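Isomerase/lactonizing enzyme (Agrobacterium tumefaciens, PDB 1RVK) is of unknown function but belongs to the enolase superfamily and binds magnesium, consistent with metal-assisted proton abstraction next to a carboxylate. Local coordinates at residues A[25-30]-A[334-339]; A[35-40]-A[369-374]; A[59-64]-A[94-99]; A[181-186]-A[216-221]; A[293-298]-A[304-309]. All blocks are in the same frame, centred on the assembly; numbering follows the deposited sequence.

Interaction 1 (A[25-30]-A[334-339]); sequences AHPGPA and HPFLEY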
# COMPACT_ATOMS: atom_id res chain seq x y z
N ALA A 25 3.21 -3.33 -11.82
CA ALA A 25 4.57 -3.82 -11.60
C ALA A 25 4.84 -5.19 -12.20
O ALA A 25 3.97 -6.06 -12.21
CB ALA A 25 4.88 -3.85 -10.10
N HIS A 26 6.06 -5.37 -12.70
CA HIS A 26 6.50 -6.63 -13.30
C HIS A 26 7.99 -6.76 -13.11
O HIS A 26 8.70 -5.77 -12.97
CB HIS A 26 6.23 -6.65 -14.81
CG HIS A 26 4.78 -6.59 -15.17
ND1 HIS A 26 4.20 -5.47 -15.73
CD2 HIS A 26 3.79 -7.50 -15.04
CE1 HIS A 26 2.91 -5.70 -15.93
NE2 HIS A 26 2.64 -6.93 -15.52
N PRO A 27 8.50 -8.00 -13.09
CA PRO A 27 9.94 -8.18 -12.92
C PRO A 27 10.59 -8.05 -14.30
O PRO A 27 10.03 -8.48 -15.31
CB PRO A 27 10.04 -9.60 -12.36
CG PRO A 27 8.93 -10.30 -13.06
CD PRO A 27 7.79 -9.29 -13.02
N GLY A 28 11.76 -7.43 -14.34
CA GLY A 28 12.45 -7.25 -15.59
C GLY A 28 13.95 -7.18 -15.38
O GLY A 28 14.46 -7.65 -14.36
N PRO A 29 14.69 -6.58 -16.32
CA PRO A 29 16.14 -6.46 -16.20
C PRO A 29 16.54 -5.59 -15.01
O PRO A 29 15.79 -4.69 -14.61
CB PRO A 29 16.54 -5.81 -17.52
CG PRO A 29 15.48 -6.28 -18.47
CD PRO A 29 14.23 -6.14 -17.65
N ALA A 30 17.71 -5.85 -14.44
CA ALA A 30 18.16 -5.02 -13.33
C ALA A 30 18.46 -3.66 -13.95
O ALA A 30 19.08 -3.57 -15.02
CB ALA A 30 19.42 -5.61 -12.70
N HIS A 334 6.81 -12.09 -6.70
CA HIS A 334 6.94 -12.75 -8.00
C HIS A 334 8.00 -13.84 -7.87
O HIS A 334 9.01 -13.65 -7.18
CB HIS A 334 7.35 -11.74 -9.07
CG HIS A 334 7.22 -12.25 -10.47
ND1 HIS A 334 8.10 -13.17 -11.01
CD2 HIS A 334 6.31 -12.00 -11.44
CE1 HIS A 334 7.73 -13.46 -12.25
NE2 HIS A 334 6.65 -12.76 -12.53
N PRO A 335 7.79 -14.99 -8.52
CA PRO A 335 8.80 -16.05 -8.41
C PRO A 335 10.22 -15.67 -8.84
O PRO A 335 11.19 -16.24 -8.35
CB PRO A 335 8.21 -17.19 -9.25
CG PRO A 335 7.27 -16.48 -10.21
CD PRO A 335 6.65 -15.42 -9.34
N PHE A 336 10.35 -14.69 -9.73
CA PHE A 336 11.67 -14.29 -10.19
C PHE A 336 12.38 -13.33 -9.24
O PHE A 336 13.57 -13.06 -9.40
CB PHE A 336 11.59 -13.61 -11.57
CG PHE A 336 11.03 -14.48 -12.65
CD1 PHE A 336 10.79 -15.84 -12.44
CD2 PHE A 336 10.73 -13.94 -13.90
CE1 PHE A 336 10.26 -16.64 -13.45
CE2 PHE A 336 10.21 -14.74 -14.91
CZ PHE A 336 9.98 -16.09 -14.69
N LEU A 337 11.65 -12.82 -8.25
CA LEU A 337 12.22 -11.86 -7.32
C LEU A 337 12.27 -12.37 -5.88
O LEU A 337 11.44 -13.17 -5.46
CB LEU A 337 11.42 -10.56 -7.36
CG LEU A 337 11.22 -9.91 -8.74
CD1 LEU A 337 10.30 -8.70 -8.62
CD2 LEU A 337 12.57 -9.52 -9.31
N GLU A 338 13.27 -11.89 -5.13
CA GLU A 338 13.43 -12.27 -3.74
C GLU A 338 13.10 -11.08 -2.85
O GLU A 338 13.95 -10.25 -2.56
CB GLU A 338 14.88 -12.72 -3.47
CG GLU A 338 15.09 -13.24 -2.06
CD GLU A 338 14.35 -14.54 -1.81
OE1 GLU A 338 14.22 -14.93 -0.63
OE2 GLU A 338 13.91 -15.18 -2.79
N TYR A 339 11.84 -11.01 -2.42
CA TYR A 339 11.37 -9.91 -1.59
C TYR A 339 12.16 -9.75 -0.29
O TYR A 339 12.45 -8.64 0.14
CB TYR A 339 9.88 -10.11 -1.28
CG TYR A 339 9.25 -8.99 -0.48
CD1 TYR A 339 9.40 -8.92 0.91
CD2 TYR A 339 8.49 -8.00 -1.11
CE1 TYR A 339 8.81 -7.89 1.64
CE2 TYR A 339 7.90 -6.98 -0.38
CZ TYR A 339 8.06 -6.93 0.99
OH TYR A 339 7.47 -5.91 1.71

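Interaction 2 (A[35-40]-A[369-374]); sequences QAMLTV and EDIDFT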
# COMPACT_ATOMS: atom_id res chain seq x y z
N GLN A 35 14.82 7.43 -7.02
CA GLN A 35 13.98 7.42 -5.83
C GLN A 35 14.24 8.72 -5.07
O GLN A 35 15.35 9.24 -5.10
CB GLN A 35 14.34 6.22 -4.94
CG GLN A 35 13.56 6.15 -3.63
CD GLN A 35 12.08 5.89 -3.84
OE1 GLN A 35 11.29 5.96 -2.90
NE2 GLN A 35 11.69 5.57 -5.07
N ALA A 36 13.23 9.24 -4.39
CA ALA A 36 13.43 10.48 -3.65
C ALA A 36 13.20 10.29 -2.15
O ALA A 36 12.36 9.50 -1.73
CB ALA A 36 12.49 11.56 -4.18
N MSE A 37 13.99 11.00 -1.35
CA MSE A 37 13.84 10.94 0.09
C MSE A 37 13.57 12.36 0.58
O MSE A 37 14.33 13.28 0.27
CB MSE A 37 15.11 10.40 0.77
CG MSE A 37 15.00 10.38 2.30
SE MSE A 37 16.54 9.63 3.26
CE MSE A 37 17.82 11.03 2.88
N LEU A 38 12.48 12.52 1.31
CA LEU A 38 12.10 13.81 1.86
C LEU A 38 12.58 13.86 3.31
O LEU A 38 12.35 12.91 4.07
CB LEU A 38 10.58 13.98 1.81
CG LEU A 38 9.93 15.28 2.30
CD1 LEU A 38 10.10 15.44 3.80
CD2 LEU A 38 10.52 16.47 1.56
N THR A 39 13.26 14.94 3.68
CA THR A 39 13.74 15.10 5.05
C THR A 39 13.23 16.41 5.65
O THR A 39 13.29 17.46 5.02
CB THR A 39 15.30 15.13 5.11
OG1 THR A 39 15.83 13.85 4.76
CG2 THR A 39 15.76 15.51 6.51
N VAL A 40 12.70 16.32 6.87
CA VAL A 40 12.21 17.49 7.59
C VAL A 40 13.12 17.66 8.80
O VAL A 40 13.32 16.71 9.56
CB VAL A 40 10.75 17.29 8.06
CG1 VAL A 40 10.28 18.53 8.83
CG2 VAL A 40 9.85 17.03 6.87
N GLU A 369 12.67 2.85 9.55
CA GLU A 369 13.37 2.50 8.32
C GLU A 369 14.87 2.68 8.58
O GLU A 369 15.32 3.77 8.94
CB GLU A 369 12.87 3.37 7.16
CG GLU A 369 11.36 3.21 6.92
CD GLU A 369 10.85 3.89 5.65
OE1 GLU A 369 11.12 5.09 5.46
OE2 GLU A 369 10.16 3.22 4.85
N ASP A 370 15.61 1.59 8.44
CA ASP A 370 17.06 1.56 8.68
C ASP A 370 17.75 2.12 7.43
O ASP A 370 18.28 1.37 6.61
CB ASP A 370 17.49 0.11 8.94
CG ASP A 370 18.83 0.02 9.64
OD1 ASP A 370 19.27 -1.12 9.90
OD2 ASP A 370 19.44 1.07 9.94
N ILE A 371 17.75 3.44 7.32
CA ILE A 371 18.30 4.13 6.16
C ILE A 371 19.82 4.11 6.00
O ILE A 371 20.56 4.44 6.93
CB ILE A 371 17.82 5.59 6.14
CG1 ILE A 371 16.29 5.61 6.26
CG2 ILE A 371 18.26 6.27 4.85
CD1 ILE A 371 15.70 6.99 6.42
N ASP A 372 20.27 3.72 4.81
CA ASP A 372 21.70 3.69 4.51
C ASP A 372 22.00 5.04 3.87
O ASP A 372 22.01 5.16 2.64
CB ASP A 372 22.01 2.56 3.52
CG ASP A 372 23.51 2.30 3.38
OD1 ASP A 372 24.31 3.24 3.59
OD2 ASP A 372 23.89 1.16 3.04
N PHE A 373 22.24 6.05 4.70
CA PHE A 373 22.53 7.39 4.20
C PHE A 373 23.78 7.45 3.33
O PHE A 373 23.86 8.26 2.40
CB PHE A 373 22.65 8.37 5.36
CG PHE A 373 21.38 8.54 6.15
CD1 PHE A 373 21.14 7.76 7.27
CD2 PHE A 373 20.42 9.46 5.74
CE1 PHE A 373 19.95 7.89 7.99
CE2 PHE A 373 19.22 9.59 6.45
CZ PHE A 373 18.99 8.81 7.57
N THR A 374 24.75 6.60 3.63
CA THR A 374 25.99 6.57 2.85
C THR A 374 25.71 6.12 1.42
O THR A 374 26.25 6.69 0.47
CB THR A 374 27.02 5.62 3.49
OG1 THR A 374 27.35 6.09 4.80
CG2 THR A 374 28.28 5.55 2.64

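Interaction 3 (A[59-64]-A[94-99]); sequences PHVIEK and AQLTDR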
# COMPACT_ATOMS: atom_id res chain seq x y z
N PRO A 59 10.67 20.10 -7.07
CA PRO A 59 10.75 21.51 -6.65
C PRO A 59 9.46 22.31 -6.70
O PRO A 59 9.15 23.04 -5.76
CB PRO A 59 11.83 22.07 -7.57
CG PRO A 59 12.77 20.90 -7.70
CD PRO A 59 11.80 19.76 -7.96
N HIS A 60 8.70 22.19 -7.79
CA HIS A 60 7.46 22.94 -7.90
C HIS A 60 6.54 22.74 -6.70
O HIS A 60 5.99 23.71 -6.17
CB HIS A 60 6.71 22.57 -9.18
CG HIS A 60 5.37 23.23 -9.30
ND1 HIS A 60 4.19 22.61 -8.95
CD2 HIS A 60 5.03 24.49 -9.68
CE1 HIS A 60 3.18 23.45 -9.10
NE2 HIS A 60 3.67 24.60 -9.54
N VAL A 61 6.39 21.50 -6.28
CA VAL A 61 5.52 21.16 -5.16
C VAL A 61 6.12 21.58 -3.82
O VAL A 61 5.42 22.07 -2.94
CB VAL A 61 5.22 19.65 -5.13
CG1 VAL A 61 4.30 19.31 -3.97
CG2 VAL A 61 4.57 19.24 -6.45
N ILE A 62 7.43 21.38 -3.68
CA ILE A 62 8.11 21.73 -2.44
C ILE A 62 8.11 23.24 -2.20
O ILE A 62 7.77 23.70 -1.11
CB ILE A 62 9.59 21.24 -2.46
CG1 ILE A 62 9.63 19.72 -2.56
CG2 ILE A 62 10.32 21.74 -1.23
CD1 ILE A 62 8.97 18.99 -1.40
N GLU A 63 8.46 24.00 -3.22
CA GLU A 63 8.52 25.45 -3.08
C GLU A 63 7.17 26.14 -2.98
O GLU A 63 6.97 27.02 -2.14
CB GLU A 63 9.32 26.04 -4.24
CG GLU A 63 10.74 25.49 -4.34
CD GLU A 63 11.59 25.83 -3.14
OE1 GLU A 63 12.62 25.15 -2.93
OE2 GLU A 63 11.25 26.77 -2.40
N LYS A 64 6.24 25.73 -3.83
CA LYS A 64 4.92 26.35 -3.85
C LYS A 64 3.98 25.93 -2.72
O LYS A 64 3.15 26.73 -2.29
CB LYS A 64 4.25 26.09 -5.20
CG LYS A 64 2.95 26.85 -5.40
CD LYS A 64 2.37 26.61 -6.79
CE LYS A 64 1.11 27.42 -7.01
NZ LYS A 64 0.55 27.21 -8.37
N ALA A 94 -4.25 20.93 -9.62
CA ALA A 94 -4.07 19.48 -9.59
C ALA A 94 -2.65 19.00 -9.30
O ALA A 94 -2.34 17.82 -9.51
CB ALA A 94 -4.56 18.86 -10.90
N GLN A 95 -1.79 19.88 -8.81
CA GLN A 95 -0.41 19.49 -8.53
C GLN A 95 -0.11 19.08 -7.08
O GLN A 95 0.87 18.39 -6.84
CB GLN A 95 0.55 20.61 -8.97
CG GLN A 95 0.35 21.03 -10.42
CD GLN A 95 0.31 19.86 -11.38
OE1 GLN A 95 -0.56 19.77 -12.25
NE2 GLN A 95 1.26 18.95 -11.25
N LEU A 96 -0.93 19.50 -6.12
CA LEU A 96 -0.71 19.10 -4.73
C LEU A 96 -1.60 17.88 -4.50
O LEU A 96 -2.77 18.00 -4.15
CB LEU A 96 -1.08 20.22 -3.75
CG LEU A 96 -0.81 19.91 -2.27
CD1 LEU A 96 0.67 19.61 -2.07
CD2 LEU A 96 -1.25 21.08 -1.40
N THR A 97 -1.02 16.70 -4.72
CA THR A 97 -1.73 15.43 -4.62
C THR A 97 -1.74 14.76 -3.25
O THR A 97 -0.98 15.13 -2.35
CB THR A 97 -1.14 14.44 -5.61
OG1 THR A 97 0.19 14.10 -5.20
CG2 THR A 97 -1.09 15.06 -7.00
N ASP A 98 -2.60 13.76 -3.10
CA ASP A 98 -2.67 13.01 -1.85
C ASP A 98 -1.33 12.34 -1.62
O ASP A 98 -0.91 12.13 -0.48
CB ASP A 98 -3.77 11.94 -1.89
CG ASP A 98 -5.17 12.52 -1.96
OD1 ASP A 98 -5.35 13.70 -1.59
OD2 ASP A 98 -6.10 11.78 -2.36
N ARG A 99 -0.64 12.00 -2.71
CA ARG A 99 0.67 11.37 -2.61
C ARG A 99 1.66 12.32 -1.94
O ARG A 99 2.49 11.90 -1.14
CB ARG A 99 1.18 10.96 -3.99
CG ARG A 99 0.53 9.70 -4.55
CD ARG A 99 0.75 8.50 -3.63
NE ARG A 99 2.14 8.04 -3.62
CZ ARG A 99 2.71 7.32 -4.58
NH1 ARG A 99 3.98 6.95 -4.48
NH2 ARG A 99 2.00 6.97 -5.65

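Interaction 4 (A[181-186]-A[216-221]); sequences PDVKMD and ALALGR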
# COMPACT_ATOMS: atom_id res chain seq x y z
N PRO A 181 -8.14 -7.97 -20.51
CA PRO A 181 -8.43 -8.92 -19.43
C PRO A 181 -9.34 -10.04 -19.89
O PRO A 181 -10.01 -9.92 -20.93
CB PRO A 181 -9.09 -8.04 -18.38
CG PRO A 181 -9.94 -7.14 -19.24
CD PRO A 181 -9.01 -6.78 -20.40
N ASP A 182 -9.39 -11.13 -19.13
CA ASP A 182 -10.24 -12.26 -19.47
C ASP A 182 -10.74 -12.90 -18.18
O ASP A 182 -9.97 -13.51 -17.44
CB ASP A 182 -9.44 -13.28 -20.29
CG ASP A 182 -10.31 -14.38 -20.86
OD1 ASP A 182 -11.04 -15.04 -20.09
OD2 ASP A 182 -10.27 -14.60 -22.09
N VAL A 183 -12.04 -12.75 -17.90
CA VAL A 183 -12.63 -13.30 -16.69
C VAL A 183 -12.38 -14.80 -16.54
O VAL A 183 -12.10 -15.28 -15.44
CB VAL A 183 -14.15 -13.05 -16.63
CG1 VAL A 183 -14.77 -13.79 -15.45
CG2 VAL A 183 -14.42 -11.55 -16.51
N LYS A 184 -12.49 -15.54 -17.63
CA LYS A 184 -12.28 -16.98 -17.57
C LYS A 184 -10.85 -17.32 -17.13
O LYS A 184 -10.66 -18.25 -16.36
CB LYS A 184 -12.59 -17.63 -18.91
CG LYS A 184 -14.08 -17.66 -19.22
CD LYS A 184 -14.37 -18.36 -20.53
CE LYS A 184 -15.87 -18.45 -20.77
NZ LYS A 184 -16.51 -17.10 -20.81
N MSE A 185 -9.87 -16.58 -17.63
CA MSE A 185 -8.48 -16.83 -17.26
C MSE A 185 -8.27 -16.51 -15.79
O MSE A 185 -7.62 -17.26 -15.07
CB MSE A 185 -7.53 -15.97 -18.11
CG MSE A 185 -7.33 -16.47 -19.53
SE MSE A 185 -6.47 -18.22 -19.58
CE MSE A 185 -4.66 -17.66 -19.31
N ASP A 186 -8.83 -15.39 -15.34
CA ASP A 186 -8.70 -14.99 -13.94
C ASP A 186 -9.25 -16.09 -13.03
O ASP A 186 -8.63 -16.44 -12.02
CB ASP A 186 -9.48 -13.69 -13.69
CG ASP A 186 -8.85 -12.49 -14.38
OD1 ASP A 186 -9.45 -11.39 -14.32
OD2 ASP A 186 -7.76 -12.64 -14.97
N ALA A 216 -17.77 -8.31 -13.79
CA ALA A 216 -17.45 -8.42 -12.37
C ALA A 216 -18.39 -9.41 -11.68
O ALA A 216 -17.98 -10.13 -10.77
CB ALA A 216 -17.54 -7.05 -11.70
N LEU A 217 -19.65 -9.44 -12.11
CA LEU A 217 -20.62 -10.36 -11.53
C LEU A 217 -20.22 -11.80 -11.87
O LEU A 217 -20.30 -12.70 -11.03
CB LEU A 217 -22.03 -10.08 -12.07
CG LEU A 217 -23.15 -11.01 -11.58
CD1 LEU A 217 -23.35 -10.82 -10.08
CD2 LEU A 217 -24.44 -10.73 -12.33
N ALA A 218 -19.79 -12.01 -13.11
CA ALA A 218 -19.37 -13.33 -13.56
C ALA A 218 -18.12 -13.77 -12.79
O ALA A 218 -17.98 -14.93 -12.40
CB ALA A 218 -19.08 -13.31 -15.05
N LEU A 219 -17.21 -12.83 -12.57
CA LEU A 219 -15.99 -13.12 -11.83
C LEU A 219 -16.35 -13.48 -10.38
O LEU A 219 -15.92 -14.51 -9.86
CB LEU A 219 -15.05 -11.91 -11.87
CG LEU A 219 -13.68 -11.98 -11.18
CD1 LEU A 219 -13.85 -11.90 -9.69
CD2 LEU A 219 -12.95 -13.25 -11.58
N GLY A 220 -17.13 -12.62 -9.74
CA GLY A 220 -17.52 -12.86 -8.36
C GLY A 220 -18.26 -14.17 -8.16
O GLY A 220 -18.03 -14.88 -7.19
N ARG A 221 -19.16 -14.49 -9.09
CA ARG A 221 -19.93 -15.72 -9.00
C ARG A 221 -19.02 -16.95 -9.08
O ARG A 221 -19.26 -17.95 -8.41
CB ARG A 221 -20.97 -15.78 -10.13
CG ARG A 221 -22.14 -14.84 -9.93
CD ARG A 221 -23.20 -15.03 -11.00
NE ARG A 221 -24.44 -14.35 -10.65
CZ ARG A 221 -25.21 -14.67 -9.61
NH1 ARG A 221 -24.86 -15.67 -8.81
NH2 ARG A 221 -26.32 -13.98 -9.37

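Interaction 5 (A[293-298]-A[304-309]); sequences LKTMHL and MECEVH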
# COMPACT_ATOMS: atom_id res chain seq x y z
N LEU A 293 -5.29 6.59 9.87
CA LEU A 293 -5.78 6.25 11.19
C LEU A 293 -7.24 6.65 11.31
O LEU A 293 -8.04 5.93 11.92
CB LEU A 293 -4.94 6.94 12.28
CG LEU A 293 -3.63 6.26 12.67
CD1 LEU A 293 -3.92 4.97 13.42
CD2 LEU A 293 -2.80 5.96 11.45
N LYS A 294 -7.61 7.79 10.74
CA LYS A 294 -9.00 8.24 10.79
C LYS A 294 -9.90 7.23 10.09
O LYS A 294 -11.00 6.94 10.57
CB LYS A 294 -9.15 9.61 10.14
CG LYS A 294 -8.47 10.73 10.92
CD LYS A 294 -8.67 12.07 10.25
CE LYS A 294 -8.00 13.17 11.06
NZ LYS A 294 -8.10 14.47 10.37
N THR A 295 -9.45 6.69 8.96
CA THR A 295 -10.26 5.71 8.24
C THR A 295 -10.38 4.41 9.04
O THR A 295 -11.41 3.73 8.97
CB THR A 295 -9.65 5.38 6.84
OG1 THR A 295 -8.39 4.73 7.00
CG2 THR A 295 -9.46 6.66 6.04
N MSE A 296 -9.34 4.05 9.79
CA MSE A 296 -9.39 2.83 10.60
C MSE A 296 -10.43 2.99 11.71
O MSE A 296 -11.19 2.07 12.00
CB MSE A 296 -8.02 2.54 11.24
CG MSE A 296 -6.89 2.24 10.28
SE MSE A 296 -7.19 0.66 9.20
CE MSE A 296 -7.49 -0.63 10.61
N HIS A 297 -10.44 4.16 12.34
CA HIS A 297 -11.38 4.44 13.42
C HIS A 297 -12.81 4.51 12.89
O HIS A 297 -13.75 4.05 13.54
CB HIS A 297 -10.99 5.75 14.11
CG HIS A 297 -9.63 5.71 14.73
ND1 HIS A 297 -8.94 6.84 15.09
CD2 HIS A 297 -8.84 4.66 15.06
CE1 HIS A 297 -7.78 6.49 15.61
NE2 HIS A 297 -7.69 5.18 15.61
N LEU A 298 -12.96 5.10 11.71
CA LEU A 298 -14.27 5.21 11.06
C LEU A 298 -14.85 3.81 10.89
O LEU A 298 -15.98 3.53 11.28
CB LEU A 298 -14.10 5.88 9.70
CG LEU A 298 -15.24 5.74 8.69
CD1 LEU A 298 -16.49 6.47 9.19
CD2 LEU A 298 -14.80 6.31 7.35
N MSE A 304 -16.64 -2.59 11.39
CA MSE A 304 -16.06 -3.11 10.16
C MSE A 304 -14.55 -3.19 10.21
O MSE A 304 -13.91 -2.53 11.02
CB MSE A 304 -16.46 -2.22 8.97
CG MSE A 304 -17.94 -2.21 8.66
SE MSE A 304 -18.37 -0.92 7.29
CE MSE A 304 -17.70 -1.87 5.74
N GLU A 305 -13.98 -4.02 9.35
CA GLU A 305 -12.53 -4.13 9.25
C GLU A 305 -12.14 -3.17 8.14
O GLU A 305 -12.95 -2.84 7.28
CB GLU A 305 -12.11 -5.55 8.90
CG GLU A 305 -12.12 -6.51 10.08
CD GLU A 305 -11.84 -7.94 9.66
OE1 GLU A 305 -12.57 -8.46 8.79
OE2 GLU A 305 -10.89 -8.55 10.20
N CYS A 306 -10.90 -2.70 8.18
CA CYS A 306 -10.40 -1.80 7.15
C CYS A 306 -9.01 -2.32 6.81
O CYS A 306 -8.08 -2.16 7.60
CB CYS A 306 -10.32 -0.36 7.68
SG CYS A 306 -9.95 0.86 6.39
N GLU A 307 -8.90 -2.95 5.65
CA GLU A 307 -7.63 -3.53 5.22
C GLU A 307 -6.73 -2.47 4.60
O GLU A 307 -7.14 -1.71 3.72
CB GLU A 307 -7.91 -4.67 4.25
CG GLU A 307 -8.77 -5.80 4.86
CD GLU A 307 -8.11 -6.48 6.05
OE1 GLU A 307 -6.89 -6.71 5.99
OE2 GLU A 307 -8.81 -6.79 7.04
N VAL A 308 -5.48 -2.43 5.07
CA VAL A 308 -4.52 -1.43 4.62
C VAL A 308 -3.74 -1.83 3.39
O VAL A 308 -3.05 -2.85 3.37
CB VAL A 308 -3.53 -1.09 5.76
CG1 VAL A 308 -2.59 0.02 5.32
CG2 VAL A 308 -4.30 -0.68 7.01
N HIS A 309 -3.86 -1.02 2.35
CA HIS A 309 -3.19 -1.25 1.08
C HIS A 309 -1.74 -0.81 1.08
O HIS A 309 -1.43 0.33 1.44
CB HIS A 309 -3.90 -0.52 -0.06
CG HIS A 309 -3.09 -0.43 -1.32
ND1 HIS A 309 -2.76 0.77 -1.91
CD2 HIS A 309 -2.53 -1.39 -2.09
CE1 HIS A 309 -2.02 0.54 -2.98
NE2 HIS A 309 -1.87 -0.76 -3.11

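Interaction 1 (A[25-30]-A[334-339])
Pro27 lies with its pyrrolidine ring against His334, Phe336 and Leu337, joining strand 25-28 of the N-terminal capping region to the loop that follows barrel strand 328-333. Traced outward, CB of Pro27 rests on the branch point of Leu337, with CG at 3.8 Å and the two methyls scarcely farther. CG of Pro27 stands almost on the normal of the imidazole of His334, 3.3 Å from the ring centroid, a CH-pi contact over the face; the same atom also touches CD2 of Phe336 at 4.1 Å, approaching that ring obliquely. CD of Pro27 then covers the rim of the imidazole, 3.5 Å from CD2 of His334. A chi1 of -168° turns the imidazole of His334 away from its own backbone N, and Pro335 CD lies on the opposite face. His334 opens a type I beta turn ending at Leu337, closed by Leu337 N to His334 O. Within that turn Phe336 N donates to His334 ND1 at 3.0 Å, nearly straight and in the ring plane. NE2 of His334 is hydrogen-bonded to Asp141 OD2. Both imidazole nitrogens thus have hydrogen-bond partners, which should restrict rotation of the ring. Because ND1 accepts, NE2 probably carries a proton toward Asp141, and one face of the ring meets the proline through a CH-pi contact.

Interaction 2 (A[35-40]-A[369-374])
Strand 35-40 and the segment 369-374 keep their backbones well apart: the nearest CA atoms, those of Met37 and Ile371, are 10.2 Å from each other, and side chains bridge the gap. The strand belongs to the three-stranded antiparallel sheet of the enolase-type N-terminal domain, where it runs in the middle between strands 3-15 and 47-52. The other segment is a loop that makes an inverse gamma turn centred on Asp370 and then enters helix 373-378, with Asp372 as N-cap; OD1 of Asp372 accepts from Phe375 N. From the sheet, selenomethionine Met37 reaches out fully extended through its first two torsions and then bends at the selenium. That atom meets CG2 of Ile371 at 4.1 Å and forms a Met-aromatic contact with Phe373, 5.2 Å from the ring centroid and oblique to the ring. His49, on the adjacent strand, packs edge-to-face with Phe373 and touches Ile371 as well, so the C-terminal helix is tied to two strands of the sheet. Ile371 itself lays CG2 over the centre of the Phe373 ring, 3.7 Å above its plane, while Met37 CE comes to 4.1 Å from Phe373 CE2.

Interaction 3 (A[59-64]-A[94-99])
In the helical part of the enolase-type N-terminal domain, the first turn of helix 59-70 packs against the loop that leads into helix 98-116. His60 and Val61 face Gln95 and Leu96 there, and the nearest CA atoms, of Val61 and Leu96, are 6.6 Å apart. The imidazole of His60 presents an edge to the aliphatic part of Gln95: CB of Gln95 lies near the ring plane, 3.9 Å from CE1 of His60, and Gln95 CG is almost as near to the same carbon. A trans first torsion in His60 (chi1 176°) carries the ring out from the helix to the loop, while the side chain of Gln95 folds at chi2 and crosses it at about a right angle. Val61 divides its two methyls. CG1 meets CD1 of Leu96 at 4.1 Å, an apolar contact in the buried half of the interface, and CG2 sits 3.8 Å from the carbonyl oxygen of Gln95, a van der Waals approach rather than a polar bond. The contact thus grades from an outer aromatic-aliphatic pair to an inner hydrocarbon pair. The loop is itself braced: Leu96 O accepts from Gln89 NE2, Leu96 N bonds to Ser92 OG, and Thr97 is the N-cap of the next helix through OG1 to Thr100 N. Leu96 also touches Phe65 farther along helix 59-70, while Val61 reaches Thr100 and Leu96 reaches Leu101 on helix 98-116, so the contact joins helix 59-70 to the start of helix 98-116, and Gln89 of helix 78-89 bonds to the connecting loop.

Interaction 4 (A[181-186]-A[216-221])
Val183 packs on Leu219 where two neighbouring outer helices of the enolase C-terminal barrel, 183-197 and 213-224, come together. The first segment starts at Pro181, which follows a cis peptide bond and touches Tyr211. Asp182 comes next as the N-cap: its OD1 accepts from Met185 N at 3.1 Å, met from above the carboxylate plane, and more weakly from Lys184 N. The cap closes the first turn, on which Val183 sits. CG1 of Val183 is the atom that does the touching; it lies over the backbone of the partner helix, 3.9 Å from Leu219 CA and 4.1 Å from Leu219 CB, with Ala218 CB a little farther off at 4.4 Å. One turn on, Asp186 uses its methylene here, while OD1 is hydrogen-bonded to the hydroxyl of Tyr211, which also touches Val183. The carboxylate is therefore directed to the loop between strand 202-206 and helix 213-224, and the hydrocarbon base of the residue faces the leucine: Asp186 CB lies 4.1 Å from Leu219 CD2.

Interaction 5 (A[293-298]-A[304-309])
Two successive bends, chi2 -61° and chi3 -56°, curl the side chain of selenomethionine Met296 back so that its selenium and terminal methyl lie over Cys306. Cys306 points its CB toward the helix, and its SG lies 3.9 Å from the selenium of Met296. The selenium touches CB of Cys306 at 3.6 Å and CG2 of Val308 at 3.9 Å, bridging two residues of the strand whose shared neighbour, Glu307, points away from the helix. Selenium and CE of Met296 each come to 3.4 Å from the carbonyl oxygen of Cys306. That oxygen is buried with no hydrogen-bond partner in the model, so the polarisable selenium and the methyl are its near neighbours instead. SG of Cys306 also lies 4.1 Å from Thr295 O, a loose approach; the hydroxyl of Thr295 is occupied by Ala292 O and Thr281 OG1. Helix 293-298 and strand 306-308 run nearly antiparallel, at 153°, with axes 8.8 Å apart, as expected for a barrel helix that turns back into the next strand. The contact forms the inner face of this alpha-beta unit: strand 278-281 lies parallel beside strand 306-308 and touches Cys306, helix 313-321 packs on Met296 and Val308 through Val318 and Val319, and helix 263-272 meets Thr295 by way of His264.

Interactions 1 and 2 each join the N-terminal region to the barrel region, and their segments alternate along the chain, so the late chain twice meets the early chain; their centres are 23 Å apart. Interaction 3 stays within the N-terminal domain and is nested in both loops; it touches interaction 2 through Leu38 and Ile62, packing helix 59-70 on the sheet. Interactions 4 and 5 follow in series within the barrel, centres 27 Å apart, interaction 4 between outer helices and interaction 5 between helix and strand, with the side chains of Leu219 and Val308 about 13 and 11 Å from the magnesium ion bound by Asp206, Glu232 and Glu258. Together they trace a two-domain enolase architecture.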